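Local coordinates for protein catechol O-methyltransferase (Niastella koreensis, PDB 7CVW) that methylates a hydroxyl of catechol-like compounds such as protocatechuic acid, using S-adenosyl-L-methionine and a magnesium ion and giving meta and para products equally, at residues E20-L25 / I102-L107; L52-Q57 / A76-K81; W151-S156 / T197-T202. All coordinates share one frame; numbering follows the deposited sequence.

Interaction 1 of 3, residues E20-L25 / I102-L107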
loop_
_atom_site.group_PDB
_atom_site.type_symbol
_atom_site.label_atom_id
_atom_site.label_comp_id
_atom_site.label_asym_id
_atom_site.label_seq_id
_atom_site.Cartn_x
_atom_site.Cartn_y
_atom_site.Cartn_z
ATOM N N GLU A 20 -8.150 0.691 17.881
ATOM C CA GLU A 20 -8.943 -0.561 17.905
ATOM C C GLU A 20 -10.078 -0.433 18.922
ATOM O O GLU A 20 -9.791 -0.307 20.125
ATOM C CB GLU A 20 -8.067 -1.725 18.322
ATOM C CG GLU A 20 -6.964 -2.045 17.329
ATOM C CD GLU A 20 -6.034 -3.090 17.906
ATOM O OE1 GLU A 20 -5.144 -2.724 18.715
ATOM O OE2 GLU A 20 -6.248 -4.291 17.613
ATOM N N ASP A 21 -11.311 -0.547 18.446
ATOM C CA ASP A 21 -12.526 -0.540 19.299
ATOM C C ASP A 21 -12.700 -1.882 20.027
ATOM O O ASP A 21 -11.878 -2.824 19.863
ATOM C CB ASP A 21 -13.759 -0.215 18.463
ATOM C CG ASP A 21 -14.221 -1.384 17.609
ATOM O OD1 ASP A 21 -13.352 -2.147 17.097
ATOM O OD2 ASP A 21 -15.432 -1.554 17.510
ATOM N N ASP A 22 -13.764 -1.992 20.808
ATOM C CA ASP A 22 -14.013 -3.218 21.598
ATOM C C ASP A 22 -14.105 -4.443 20.676
ATOM O O ASP A 22 -13.612 -5.480 21.069
ATOM C CB ASP A 22 -15.313 -3.115 22.397
ATOM C CG ASP A 22 -15.720 -4.397 23.113
ATOM O OD1 ASP A 22 -14.980 -4.816 24.002
ATOM O OD2 ASP A 22 -16.764 -4.973 22.752
ATOM N N ALA A 23 -14.757 -4.359 19.513
ATOM C CA ALA A 23 -14.960 -5.559 18.668
ATOM C C ALA A 23 -13.610 -6.095 18.175
ATOM O O ALA A 23 -13.450 -7.332 18.131
ATOM C CB ALA A 23 -15.875 -5.264 17.524
ATOM N N LEU A 24 -12.673 -5.226 17.785
ATOM C CA LEU A 24 -11.337 -5.686 17.350
ATOM C C LEU A 24 -10.572 -6.267 18.533
ATOM O O LEU A 24 -9.927 -7.310 18.372
ATOM C CB LEU A 24 -10.560 -4.538 16.684
ATOM C CG LEU A 24 -11.041 -4.205 15.281
ATOM C CD1 LEU A 24 -10.425 -2.910 14.790
ATOM C CD2 LEU A 24 -10.744 -5.372 14.345
ATOM N N LEU A 25 -10.563 -5.577 19.676
ATOM C CA LEU A 25 -9.806 -6.073 20.844
ATOM C C LEU A 25 -10.397 -7.418 21.278
ATOM O O LEU A 25 -9.619 -8.313 21.676
ATOM C CB LEU A 25 -9.873 -5.036 21.965
ATOM C CG LEU A 25 -9.154 -3.728 21.663
ATOM C CD1 LEU A 25 -9.430 -2.721 22.773
ATOM C CD2 LEU A 25 -7.662 -3.963 21.471
ATOM N N ILE A 102 -17.762 -11.450 14.662
ATOM C CA ILE A 102 -18.493 -10.692 13.602
ATOM C C ILE A 102 -19.844 -10.211 14.167
ATOM O O ILE A 102 -20.247 -9.070 13.921
ATOM C CB ILE A 102 -18.667 -11.612 12.375
ATOM C CG1 ILE A 102 -17.361 -11.770 11.585
ATOM C CG2 ILE A 102 -19.857 -11.190 11.509
ATOM C CD1 ILE A 102 -16.715 -10.512 11.119
ATOM N N ASP A 103 -20.508 -11.053 14.945
ATOM C CA ASP A 103 -21.814 -10.717 15.561
ATOM C C ASP A 103 -21.587 -9.559 16.536
ATOM O O ASP A 103 -22.384 -8.596 16.522
ATOM C CB ASP A 103 -22.427 -11.947 16.229
ATOM C CG ASP A 103 -22.877 -13.067 15.298
ATOM O OD1 ASP A 103 -22.914 -12.861 14.080
ATOM O OD2 ASP A 103 -23.180 -14.161 15.822
ATOM N N ARG A 104 -20.529 -9.629 17.349
ATOM C CA ARG A 104 -20.207 -8.586 18.349
ATOM C C ARG A 104 -19.979 -7.270 17.601
ATOM O O ARG A 104 -20.386 -6.209 18.118
ATOM C CB ARG A 104 -18.961 -8.952 19.160
ATOM C CG ARG A 104 -18.672 -7.985 20.300
ATOM C CD ARG A 104 -17.401 -8.299 21.036
ATOM N NE ARG A 104 -17.539 -9.561 21.733
ATOM C CZ ARG A 104 -17.020 -10.736 21.350
ATOM N NH1 ARG A 104 -16.259 -10.843 20.273
ATOM N NH2 ARG A 104 -17.241 -11.818 22.074
ATOM N N ALA A 105 -19.334 -7.320 16.434
ATOM C CA ALA A 105 -19.014 -6.115 15.630
ATOM C C ALA A 105 -20.269 -5.606 14.891
ATOM O O ALA A 105 -20.170 -4.565 14.197
ATOM C CB ALA A 105 -17.892 -6.405 14.674
ATOM N N GLY A 106 -21.413 -6.287 14.988
ATOM C CA GLY A 106 -22.638 -5.879 14.277
ATOM C C GLY A 106 -22.571 -6.131 12.791
ATOM O O GLY A 106 -23.268 -5.434 12.043
ATOM N N LEU A 107 -21.739 -7.072 12.334
ATOM C CA LEU A 107 -21.483 -7.265 10.877
ATOM C C LEU A 107 -22.169 -8.533 10.364
ATOM O O LEU A 107 -21.887 -8.950 9.233
ATOM C CB LEU A 107 -19.974 -7.311 10.645
ATOM C CG LEU A 107 -19.257 -5.979 10.810
ATOM C CD1 LEU A 107 -17.748 -6.200 10.821
ATOM C CD2 LEU A 107 -19.672 -5.028 9.701
HETATM O O HOH W 1 -15.662 -8.932 18.130
#
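Ala23, in the first turn of helix 22-34, packs against Ala105 past the end of helix 92-104, so the start of one helix meets the C-terminal Schellman motif of another on the periphery of the Rossmann-like methyltransferase fold. The apolar part is small: CB of Ala23 lies 3.7 Å from CB of Ala105, and the two CA atoms are only 5.1 Å apart. Gly106, with positive phi, ends the second helix, its N bonding back to Asp103 O while Leu107 N reaches Ile102 O.

Opposite charges lie near each other, Asp22 OD2 4.8 Å from Arg104 NE, and may attract weakly. The same OD2 comes within 3.8 Å of the methylene CD of Arg104, and the carboxylate and guanidinium planes stand 87° apart. Arg104 bends at chi3 (-67°), and its NH1 bonds to Asn101 OD1.

Asp21 caps the start of helix 22-34: Leu24 N meets its OD1 from above the carboxylate plane, 45° out of it, while OD2 forms a salt bridge to Arg77. One water joins the two segments: it donates to Ala23 O at 2.7 Å and accepts from Arg104 NH1 at 2.9 Å, in the guanidinium plane.

Interaction 2 of 3, residues L52-Q57 / A76-K81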
loop_
_atom_site.group_PDB
_atom_site.type_symbol
_atom_site.label_atom_id
_atom_site.label_comp_id
_atom_site.label_asym_id
_atom_site.label_seq_id
_atom_site.Cartn_x
_atom_site.Cartn_y
_atom_site.Cartn_z
ATOM N N LEU A 52 -7.265 0.133 1.507
ATOM C CA LEU A 52 -7.243 -0.462 0.151
ATOM C C LEU A 52 -8.687 -0.760 -0.273
ATOM O O LEU A 52 -9.028 -0.505 -1.421
ATOM C CB LEU A 52 -6.383 -1.727 0.143
ATOM C CG LEU A 52 -4.880 -1.510 0.249
ATOM C CD1 LEU A 52 -4.154 -2.834 0.391
ATOM C CD2 LEU A 52 -4.309 -0.745 -0.925
ATOM N N ALA A 53 -9.516 -1.290 0.627
ATOM C CA ALA A 53 -10.925 -1.591 0.295
ATOM C C ALA A 53 -11.652 -0.285 -0.075
ATOM O O ALA A 53 -12.411 -0.274 -1.033
ATOM C CB ALA A 53 -11.580 -2.306 1.448
ATOM N N GLN A 54 -11.391 0.797 0.645
ATOM C CA GLN A 54 -11.989 2.119 0.316
ATOM C C GLN A 54 -11.493 2.586 -1.058
ATOM O O GLN A 54 -12.316 3.114 -1.858
ATOM C CB GLN A 54 -11.658 3.146 1.405
ATOM C CG GLN A 54 -12.262 2.857 2.761
ATOM C CD GLN A 54 -11.851 3.918 3.754
ATOM O OE1 GLN A 54 -12.156 5.099 3.586
ATOM N NE2 GLN A 54 -11.126 3.519 4.783
ATOM N N LEU A 55 -10.207 2.430 -1.366
ATOM C CA LEU A 55 -9.678 2.870 -2.683
ATOM C C LEU A 55 -10.345 2.066 -3.801
ATOM O O LEU A 55 -10.563 2.645 -4.893
ATOM C CB LEU A 55 -8.163 2.662 -2.774
ATOM C CG LEU A 55 -7.253 3.768 -2.258
ATOM C CD1 LEU A 55 -5.807 3.403 -2.598
ATOM C CD2 LEU A 55 -7.603 5.132 -2.844
ATOM N N CYS A 56 -10.648 0.793 -3.560
ATOM C CA CYS A 56 -11.355 -0.116 -4.510
ATOM C C CYS A 56 -12.840 0.272 -4.608
ATOM O O CYS A 56 -13.523 -0.332 -5.434
ATOM C CB CYS A 56 -11.246 -1.572 -4.062
ATOM S SG CYS A 56 -9.574 -2.214 -4.270
ATOM N N GLN A 57 -13.333 1.157 -3.741
ATOM C CA GLN A 57 -14.792 1.400 -3.560
ATOM C C GLN A 57 -15.481 0.038 -3.463
ATOM O O GLN A 57 -16.495 -0.211 -4.134
ATOM C CB GLN A 57 -15.306 2.262 -4.709
ATOM C CG GLN A 57 -14.578 3.596 -4.768
ATOM C CD GLN A 57 -15.185 4.484 -5.816
ATOM O OE1 GLN A 57 -14.992 4.277 -7.010
ATOM N NE2 GLN A 57 -15.942 5.462 -5.359
ATOM N N ALA A 76 -14.522 -5.358 6.342
ATOM C CA ALA A 76 -15.999 -5.264 6.213
ATOM C C ALA A 76 -16.472 -3.864 6.614
ATOM O O ALA A 76 -17.484 -3.374 6.060
ATOM C CB ALA A 76 -16.651 -6.314 7.071
ATOM N N ARG A 77 -15.733 -3.192 7.493
ATOM C CA ARG A 77 -16.092 -1.809 7.893
ATOM C C ARG A 77 -15.907 -0.811 6.742
ATOM O O ARG A 77 -16.447 0.299 6.879
ATOM C CB ARG A 77 -15.296 -1.415 9.133
ATOM C CG ARG A 77 -15.909 -2.023 10.382
ATOM C CD ARG A 77 -15.071 -1.832 11.609
ATOM N NE ARG A 77 -15.802 -2.242 12.786
ATOM C CZ ARG A 77 -15.293 -2.309 14.017
ATOM N NH1 ARG A 77 -14.037 -1.981 14.250
ATOM N NH2 ARG A 77 -16.081 -2.666 15.020
ATOM N N ALA A 78 -15.252 -1.162 5.632
ATOM C CA ALA A 78 -15.142 -0.275 4.457
ATOM C C ALA A 78 -16.386 -0.403 3.570
ATOM O O ALA A 78 -16.516 0.411 2.659
ATOM C CB ALA A 78 -13.914 -0.606 3.659
ATOM N N LEU A 79 -17.213 -1.428 3.755
ATOM C CA LEU A 79 -18.343 -1.731 2.847
ATOM C C LEU A 79 -19.472 -0.720 3.018
ATOM O O LEU A 79 -19.716 -0.229 4.122
ATOM C CB LEU A 79 -18.897 -3.119 3.143
ATOM C CG LEU A 79 -17.987 -4.301 2.823
ATOM C CD1 LEU A 79 -18.596 -5.578 3.390
ATOM C CD2 LEU A 79 -17.762 -4.448 1.339
ATOM N N PRO A 80 -20.247 -0.468 1.946
ATOM C CA PRO A 80 -21.532 0.203 2.105
ATOM C C PRO A 80 -22.511 -0.751 2.803
ATOM O O PRO A 80 -22.211 -1.934 2.951
ATOM C CB PRO A 80 -21.899 0.535 0.653
ATOM C CG PRO A 80 -21.307 -0.605 -0.146
ATOM C CD PRO A 80 -19.985 -0.869 0.555
ATOM N N LYS A 81 -23.684 -0.261 3.220
ATOM C CA LYS A 81 -24.624 -1.107 4.008
ATOM C C LYS A 81 -25.138 -2.287 3.170
ATOM O O LYS A 81 -25.477 -3.325 3.789
ATOM C CB LYS A 81 -25.779 -0.302 4.620
ATOM C CG LYS A 81 -26.261 -0.873 5.948
ATOM C CD LYS A 81 -27.148 0.049 6.779
ATOM C CE LYS A 81 -28.476 0.338 6.121
ATOM N NZ LYS A 81 -29.198 1.413 6.837
#
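Ala78 points its methyl straight at helix 43-55 and meets Ala53 and Gln54 there, joining the last turns of that helix to the loop that leads from helix 70-76 to strand 84-89 in the Rossmann-like fold. A type I beta turn from Ala76 to Leu79, closed by Leu79 N bonding to Ala76 O, leads out of helix 70-76 and presents the Ala78 methyl.

CB of Ala78 points almost directly at CB of Ala53, 3.6 Å away, while the Ala53 methyl presents its flank at a slant. Gln54 comes in beside them by its aliphatic part. Its CG is anti to the carbonyl carbon (chi1 -65°), which brings that methylene to 3.9 Å from CB of Ala78, and the chain then runs on extended. The backbones lie close as a result, with the CA atoms of Gln54 and Ala78 5.7 Å apart.

Ala53 also packs on Met135 and Ile61 of the central sheet, so its methyl sits between sheet and loop. Leu52 and Cys56 pack on Leu55 of the second subunit, Leu55 on its Ile219 and Gln54 on its Asp200; this end of the helix therefore belongs to the dimer interface as well. The C-terminal end of the helix has a Schellman motif, with Gln57 at positive phi and its N donating to Gln54 O at 2.9 Å.

Interaction 3 of 3, residues W151-S156 / T197-T202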
loop_
_atom_site.group_PDB
_atom_site.type_symbol
_atom_site.label_atom_id
_atom_site.label_comp_id
_atom_site.label_asym_id
_atom_site.label_seq_id
_atom_site.Cartn_x
_atom_site.Cartn_y
_atom_site.Cartn_z
ATOM N N TRP A 151 -7.885 -19.130 -9.051
ATOM C CA TRP A 151 -9.330 -19.052 -8.745
ATOM C C TRP A 151 -9.742 -17.603 -8.523
ATOM O O TRP A 151 -10.791 -17.185 -9.017
ATOM C CB TRP A 151 -9.646 -19.927 -7.534
ATOM C CG TRP A 151 -9.699 -21.391 -7.845
ATOM C CD1 TRP A 151 -8.812 -22.344 -7.463
ATOM C CD2 TRP A 151 -10.681 -22.064 -8.656
ATOM N NE1 TRP A 151 -9.185 -23.568 -7.954
ATOM C CE2 TRP A 151 -10.322 -23.426 -8.690
ATOM C CE3 TRP A 151 -11.828 -21.648 -9.339
ATOM C CZ2 TRP A 151 -11.057 -24.386 -9.383
ATOM C CZ3 TRP A 151 -12.564 -22.596 -10.019
ATOM C CH2 TRP A 151 -12.174 -23.938 -10.049
ATOM N N ALA A 152 -8.924 -16.818 -7.836
ATOM C CA ALA A 152 -9.212 -15.392 -7.589
ATOM C C ALA A 152 -9.398 -14.684 -8.938
ATOM O O ALA A 152 -10.354 -13.888 -9.076
ATOM C CB ALA A 152 -8.124 -14.772 -6.750
ATOM N N LEU A 153 -8.570 -14.978 -9.938
ATOM C CA LEU A 153 -8.713 -14.318 -11.268
ATOM C C LEU A 153 -10.061 -14.680 -11.900
ATOM O O LEU A 153 -10.693 -13.811 -12.524
ATOM C CB LEU A 153 -7.546 -14.744 -12.157
ATOM C CG LEU A 153 -6.194 -14.163 -11.758
ATOM C CD1 LEU A 153 -5.099 -14.718 -12.667
ATOM C CD2 LEU A 153 -6.205 -12.658 -11.834
ATOM N N ARG A 154 -10.505 -15.920 -11.737
ATOM C CA ARG A 154 -11.822 -16.366 -12.259
ATOM C C ARG A 154 -12.954 -15.580 -11.578
ATOM O O ARG A 154 -14.037 -15.523 -12.137
ATOM C CB ARG A 154 -11.968 -17.871 -12.051
ATOM C CG ARG A 154 -11.181 -18.713 -13.042
ATOM C CD ARG A 154 -12.105 -19.214 -14.135
ATOM N NE ARG A 154 -12.403 -20.625 -13.937
ATOM C CZ ARG A 154 -13.539 -21.226 -14.271
ATOM N NH1 ARG A 154 -14.543 -20.540 -14.800
ATOM N NH2 ARG A 154 -13.670 -22.520 -14.049
ATOM N N LEU A 155 -12.731 -15.028 -10.387
ATOM C CA LEU A 155 -13.758 -14.336 -9.577
ATOM C C LEU A 155 -13.500 -12.821 -9.574
ATOM O O LEU A 155 -14.088 -12.137 -8.723
ATOM C CB LEU A 155 -13.709 -14.925 -8.165
ATOM C CG LEU A 155 -14.198 -16.369 -8.082
ATOM C CD1 LEU A 155 -13.826 -16.984 -6.750
ATOM C CD2 LEU A 155 -15.707 -16.425 -8.328
ATOM N N SER A 156 -12.706 -12.321 -10.526
ATOM C CA SER A 156 -12.256 -10.908 -10.572
ATOM C C SER A 156 -12.963 -10.181 -11.707
ATOM O O SER A 156 -13.505 -10.861 -12.605
ATOM C CB SER A 156 -10.755 -10.808 -10.739
ATOM O OG SER A 156 -10.085 -11.213 -9.543
ATOM N N THR A 197 0.751 -12.416 -16.698
ATOM C CA THR A 197 0.468 -11.312 -17.643
ATOM C C THR A 197 -0.947 -10.772 -17.431
ATOM O O THR A 197 -1.276 -9.816 -18.141
ATOM C CB THR A 197 0.642 -11.781 -19.089
ATOM O OG1 THR A 197 -0.264 -12.859 -19.278
ATOM C CG2 THR A 197 2.048 -12.254 -19.369
ATOM N N ALA A 198 -1.755 -11.332 -16.516
ATOM C CA ALA A 198 -3.157 -10.901 -16.295
ATOM C C ALA A 198 -3.202 -9.766 -15.267
ATOM O O ALA A 198 -4.275 -9.213 -15.069
ATOM C CB ALA A 198 -3.998 -12.065 -15.830
ATOM N N VAL A 199 -2.103 -9.502 -14.556
ATOM C CA VAL A 199 -2.109 -8.511 -13.444
ATOM C C VAL A 199 -0.873 -7.615 -13.530
ATOM O O VAL A 199 0.153 -8.032 -14.134
ATOM C CB VAL A 199 -2.147 -9.165 -12.048
ATOM C CG1 VAL A 199 -3.357 -10.057 -11.861
ATOM C CG2 VAL A 199 -0.857 -9.909 -11.718
ATOM N N ASP A 200 -0.984 -6.438 -12.904
ATOM C CA ASP A 200 0.142 -5.550 -12.526
ATOM C C ASP A 200 0.352 -5.720 -11.023
ATOM O O ASP A 200 -0.650 -5.650 -10.271
ATOM C CB ASP A 200 -0.180 -4.101 -12.868
ATOM C CG ASP A 200 -0.376 -3.880 -14.364
ATOM O OD1 ASP A 200 0.447 -4.396 -15.125
ATOM O OD2 ASP A 200 -1.346 -3.198 -14.751
ATOM N N ALA A 201 1.566 -6.007 -10.577
ATOM C CA ALA A 201 1.753 -6.401 -9.167
ATOM C C ALA A 201 3.075 -5.918 -8.585
ATOM O O ALA A 201 4.029 -5.622 -9.335
ATOM C CB ALA A 201 1.658 -7.903 -9.045
ATOM N N THR A 202 3.135 -5.889 -7.259
ATOM C CA THR A 202 4.373 -5.655 -6.494
ATOM C C THR A 202 4.303 -6.528 -5.254
ATOM O O THR A 202 3.268 -7.125 -4.984
ATOM C CB THR A 202 4.575 -4.173 -6.142
ATOM O OG1 THR A 202 5.932 -4.025 -5.691
ATOM C CG2 THR A 202 3.606 -3.683 -5.086
#
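Leu153, in the last turn of helix 145-154, reaches across to Ala198 and Val199 with its two methyls. Just before it in the chain, Trp151 packs on helix 118-128.

Leu153 carries the contact. With CG anti to its own carbonyl carbon (chi1 -71°), the isobutyl group extends toward the strand and divides its methyls between two neighbours: CD2 lies 3.9 Å from CG1 of Val199, while CD1 makes a looser approach, 4.3 Å, to CB of Ala198. The Leu153 and Val199 side chains cross at about a right angle. Val199 has CG1 anti to its carbonyl carbon as well, and this branch is the one that meets the leucine. These side chains bridge a wide gap, for even the nearest CA atoms, those of Leu153 and Ala198, are 8.2 Å apart.

In the Rossmann-like methyltransferase sheet, 199-206 is the outermost strand at one end within this chain, antiparallel to 213-220. Leu153 also packs on Val220 and on Ile162, so it lies over strands 160-165, 213-220 and 199-206. At the dimer interface, Ala201 O accepts from Lys47 NZ of the second subunit.

Beyond Leu153 the helix runs out, and two donors share the carbonyl oxygen of Ala152. Leu155 N bonds to Ala152 O at 2.9 Å. Ser156 N reaches back to Leu153 O at 3.2 Å, and Ser156 OG donates to Ala152 O at 2.7 Å, from above the carbonyl plane (48° out of it) and from the face opposite to Leu155 N.

Overall arrangement
Along the chain, interaction 2 falls wholly between the two segments of interaction 1, and interaction 3 follows both. Interactions 1 and 2, with centres 17 Å apart, touch directly: a salt bridge from the N-cap of helix 22-34 and the packing of Leu107 on Ala76 join the start of helix 22-34 and the turn after helix 92-104 to the end of helix 70-76 and its loop. Interaction 3 is about 31 Å from interaction 1, centre to centre, on the other side of the chain's centre, at strand 199-206. Interactions 2 and 3, 19 Å apart between centres, do not touch within the chain, yet both reach the second subunit, so helix 43-55 and strand 199-206 both contribute to the homodimer.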